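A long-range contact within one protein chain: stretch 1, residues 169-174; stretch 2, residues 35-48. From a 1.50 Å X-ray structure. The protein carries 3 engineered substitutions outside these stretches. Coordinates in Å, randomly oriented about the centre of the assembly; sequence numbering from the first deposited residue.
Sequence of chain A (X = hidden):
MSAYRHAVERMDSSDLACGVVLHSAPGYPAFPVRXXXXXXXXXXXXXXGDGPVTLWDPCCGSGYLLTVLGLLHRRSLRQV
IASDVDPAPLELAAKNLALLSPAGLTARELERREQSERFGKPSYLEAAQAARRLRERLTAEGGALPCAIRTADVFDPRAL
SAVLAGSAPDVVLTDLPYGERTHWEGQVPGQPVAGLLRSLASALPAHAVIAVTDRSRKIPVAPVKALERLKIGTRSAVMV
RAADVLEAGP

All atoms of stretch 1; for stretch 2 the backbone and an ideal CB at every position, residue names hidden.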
# COMPACT_ATOMS: atom_id res chain seq x y z
N PRO A 169 8.08 8.15 8.14
CA PRO A 169 7.86 6.80 7.62
C PRO A 169 9.13 5.96 7.51
O PRO A 169 10.14 6.44 7.04
CB PRO A 169 7.24 7.05 6.27
CG PRO A 169 6.59 8.34 6.42
CD PRO A 169 7.50 9.16 7.25
N ASP A 170 9.03 4.70 7.93
CA ASP A 170 10.11 3.74 7.77
C ASP A 170 10.06 3.01 6.44
O ASP A 170 11.07 2.54 5.98
CB ASP A 170 10.07 2.73 8.91
CG ASP A 170 9.93 3.38 10.26
OD1 ASP A 170 10.91 3.98 10.74
OD2 ASP A 170 8.84 3.43 10.87
N VAL A 171 8.86 2.86 5.88
CA VAL A 171 8.64 2.16 4.63
C VAL A 171 7.68 2.97 3.79
O VAL A 171 6.64 3.41 4.28
CB VAL A 171 8.08 0.73 4.85
CG1 VAL A 171 7.83 0.01 3.53
CG2 VAL A 171 9.04 -0.11 5.73
N VAL A 172 8.06 3.16 2.54
CA VAL A 172 7.15 3.59 1.49
C VAL A 172 6.93 2.37 0.60
O VAL A 172 7.87 1.68 0.23
CB VAL A 172 7.75 4.71 0.67
CG1 VAL A 172 6.94 4.91 -0.65
CG2 VAL A 172 7.83 5.97 1.49
N LEU A 173 5.68 2.11 0.25
CA LEU A 173 5.36 0.99 -0.64
C LEU A 173 4.23 1.47 -1.53
O LEU A 173 3.18 1.86 -1.05
CB LEU A 173 5.00 -0.27 0.15
CG LEU A 173 4.92 -1.60 -0.60
CD1 LEU A 173 5.05 -2.76 0.39
CD2 LEU A 173 3.66 -1.75 -1.40
N THR A 174 4.49 1.49 -2.84
CA THR A 174 3.50 1.97 -3.77
C THR A 174 3.57 1.26 -5.12
O THR A 174 4.62 0.85 -5.57
CB THR A 174 3.63 3.49 -3.89
OG1 THR A 174 2.45 4.02 -4.51
CG2 THR A 174 4.83 3.89 -4.74
N UNK A 35 1.63 -11.03 -3.22
CA UNK A 35 2.74 -10.20 -3.65
C UNK A 35 2.87 -9.00 -2.71
O UNK A 35 3.98 -8.56 -2.40
CB UNK A 35 2.55 -9.74 -5.10
N UNK A 36 1.75 -8.44 -2.29
CA UNK A 36 1.81 -7.30 -1.35
C UNK A 36 2.56 -7.66 -0.08
O UNK A 36 3.46 -6.92 0.36
CB UNK A 36 0.40 -6.83 -0.99
N UNK A 37 2.23 -8.80 0.49
CA UNK A 37 2.84 -9.19 1.76
C UNK A 37 4.31 -9.60 1.54
O UNK A 37 5.15 -9.33 2.38
CB UNK A 37 2.05 -10.34 2.40
N UNK A 38 4.64 -10.16 0.38
CA UNK A 38 6.02 -10.50 0.05
C UNK A 38 6.88 -9.24 -0.01
O UNK A 38 7.95 -9.18 0.57
CB UNK A 38 6.08 -11.25 -1.28
N UNK A 39 6.42 -8.22 -0.72
CA UNK A 39 7.19 -7.01 -0.88
C UNK A 39 7.35 -6.34 0.49
O UNK A 39 8.43 -5.89 0.85
CB UNK A 39 6.52 -6.07 -1.88
N UNK A 40 6.25 -6.23 1.24
CA UNK A 40 6.28 -5.56 2.54
C UNK A 40 7.27 -6.26 3.49
O UNK A 40 8.06 -5.61 4.17
CB UNK A 40 4.88 -5.53 3.16
N UNK A 41 7.23 -7.59 3.52
CA UNK A 41 8.13 -8.34 4.39
C UNK A 41 9.59 -8.21 3.95
O UNK A 41 10.48 -8.14 4.78
CB UNK A 41 7.72 -9.81 4.42
N UNK A 42 9.84 -8.12 2.64
CA UNK A 42 11.18 -7.85 2.15
C UNK A 42 11.68 -6.48 2.61
O UNK A 42 12.85 -6.30 2.95
CB UNK A 42 11.21 -7.94 0.62
N UNK A 43 10.80 -5.49 2.60
CA UNK A 43 11.17 -4.17 3.06
C UNK A 43 11.49 -4.19 4.55
O UNK A 43 12.48 -3.60 5.00
CB UNK A 43 10.05 -3.17 2.76
N UNK A 44 10.63 -4.83 5.35
CA UNK A 44 10.88 -4.91 6.79
C UNK A 44 12.24 -5.55 7.05
O UNK A 44 12.91 -5.17 8.00
CB UNK A 44 9.77 -5.70 7.49
N UNK A 45 12.65 -6.52 6.23
CA UNK A 45 13.91 -7.22 6.44
C UNK A 45 15.10 -6.33 6.20
O UNK A 45 16.20 -6.65 6.62
CB UNK A 45 14.00 -8.45 5.53
N UNK A 46 14.90 -5.22 5.50
CA UNK A 46 15.98 -4.25 5.23
C UNK A 46 16.03 -3.05 6.19
O UNK A 46 16.88 -2.16 6.07
CB UNK A 46 15.83 -3.72 3.80
N UNK A 47 15.13 -3.02 7.16
CA UNK A 47 15.19 -1.99 8.19
C UNK A 47 16.21 -2.35 9.25
O UNK A 47 16.43 -3.53 9.49
CB UNK A 47 13.82 -1.78 8.83
N UNK A 48 16.82 -1.35 9.90
CA UNK A 48 17.78 -1.61 10.99
C UNK A 48 17.21 -2.45 12.14
O UNK A 48 17.91 -3.33 12.67
CB UNK A 48 18.28 -0.28 11.55

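Strand 171-174 offers the helix an apolar strip: V171 and L173 point toward it, V172 points away, and no hydrogen bond crosses the gap. The helix runs nearly antiparallel to the strand, 158° between directions with axes 9.5 Å apart at closest, so fit must come from side-chain size and shape.

Positions 35, 37 and 38 find nothing of stretch 1 near their ideal CB, so stretch 1 leaves the choice wide. They are L35, T37 and E38. Position 36 points sideways, and its carbonyl O lies 4.5 Å from L173 CD1; any helix former could serve, and A36 adds little contact of its own.

Position 39 points toward the strand, its ideal CB 4.3 Å from L173 CD1. That methyl asks for an apolar partner; valine, isoleucine, leucine or methionine would be reasonable. The residue is I39, in the m rotamer, whose CG2 packs 3.7 Å from L173 CD1.

Position 40 is closer still, with the ideal CB 3.9 Å from L173 CD1, but CA-to-CB runs sideways. A large side chain can therefore pass beside the leucine, and leucine, methionine or an aromatic would suit. It is F40, chi1 t. L173 CD1 lies 3.7 Å from F40 CA and 3.9 Å from F40 CB, and sits at the ring's edge, near its plane, so this is edge packing.

Positions 41 and 42 are out of reach, free for polar groups. Q41 NE2 donates to T37 OG1 at 2.9 Å, and R42 NE forms a salt bridge with E38 OE2 at 2.7 Å, both one helical turn back.

Position 43 points toward V171, and the CA atoms of 43 and V171 are only 7.0 Å apart. The ideal CB already stands 4.0 Å from V171 CG1, so a small residue such as alanine is enough to make contact. A43 does so: its CB meets V171 CG1 at 4.0 Å.

Position 44 points sideways, and many residues would do; L44 brings its end nearer stretch 1 but buries little. Position 45, A45, is out of reach, as is 46, R46.

Position 47 has left helical angles (phi/psi -81/151) and points toward stretch 1, yet no atom there lies within 5.5 Å of its ideal CB. Only a longer side chain can bridge that space, and V171 favours an apolar one: leucine, isoleucine or methionine. L47 uses both methyls, CD1 at 4.0 Å from V171 CG2 and CD2 at 3.4 Å from the backbone O of D170. Position 48, P48, is out of reach.

Stretch 2, residues 35-48: LATEIFQRALARLP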
# COMPACT_ATOMS: atom_id res chain seq x y z
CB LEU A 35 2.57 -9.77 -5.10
CG LEU A 35 3.69 -8.94 -5.69
CD1 LEU A 35 5.04 -9.65 -5.53
CD2 LEU A 35 3.43 -8.65 -7.15
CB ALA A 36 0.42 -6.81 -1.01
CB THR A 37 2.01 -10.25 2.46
OG1 THR A 37 2.60 -10.51 3.74
CG2 THR A 37 2.01 -11.56 1.76
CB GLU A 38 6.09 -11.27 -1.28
CG GLU A 38 7.50 -11.62 -1.75
CD GLU A 38 8.19 -12.70 -0.94
OE1 GLU A 38 7.52 -13.45 -0.20
OE2 GLU A 38 9.43 -12.83 -1.05
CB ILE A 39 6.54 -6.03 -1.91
CG1 ILE A 39 6.51 -6.64 -3.31
CG2 ILE A 39 7.28 -4.72 -1.90
CD1 ILE A 39 5.62 -5.90 -4.30
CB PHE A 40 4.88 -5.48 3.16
CG PHE A 40 4.85 -4.81 4.49
CD1 PHE A 40 5.10 -3.46 4.59
CD2 PHE A 40 4.59 -5.53 5.65
CE1 PHE A 40 5.07 -2.84 5.80
CE2 PHE A 40 4.56 -4.91 6.87
CZ PHE A 40 4.80 -3.57 6.95
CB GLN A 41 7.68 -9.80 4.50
CG GLN A 41 6.36 -9.93 5.25
CD GLN A 41 5.98 -11.37 5.48
OE1 GLN A 41 6.70 -12.07 6.20
NE2 GLN A 41 4.91 -11.82 4.86
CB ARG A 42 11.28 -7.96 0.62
CG ARG A 42 11.24 -9.40 0.12
CD ARG A 42 11.20 -9.51 -1.38
NE ARG A 42 11.15 -10.90 -1.86
CZ ARG A 42 11.92 -11.40 -2.82
NH1 ARG A 42 12.88 -10.69 -3.38
NH2 ARG A 42 11.72 -12.65 -3.20
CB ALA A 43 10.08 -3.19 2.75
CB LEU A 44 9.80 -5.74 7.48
CG LEU A 44 8.39 -5.18 7.60
CD1 LEU A 44 7.52 -6.18 8.36
CD2 LEU A 44 8.41 -3.84 8.26
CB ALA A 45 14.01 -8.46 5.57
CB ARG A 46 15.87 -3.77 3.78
CG ARG A 46 15.95 -4.87 2.76
CD ARG A 46 17.30 -4.98 2.17
NE ARG A 46 17.45 -6.06 1.20
CZ ARG A 46 18.61 -6.58 0.87
NH1 ARG A 46 19.72 -6.10 1.41
NH2 ARG A 46 18.68 -7.57 -0.01
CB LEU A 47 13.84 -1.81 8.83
CG LEU A 47 12.73 -1.25 7.95
CD1 LEU A 47 11.42 -1.35 8.68
CD2 LEU A 47 12.95 0.19 7.57
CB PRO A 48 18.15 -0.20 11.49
CG PRO A 48 17.73 0.74 10.41
CD PRO A 48 16.71 0.09 9.59
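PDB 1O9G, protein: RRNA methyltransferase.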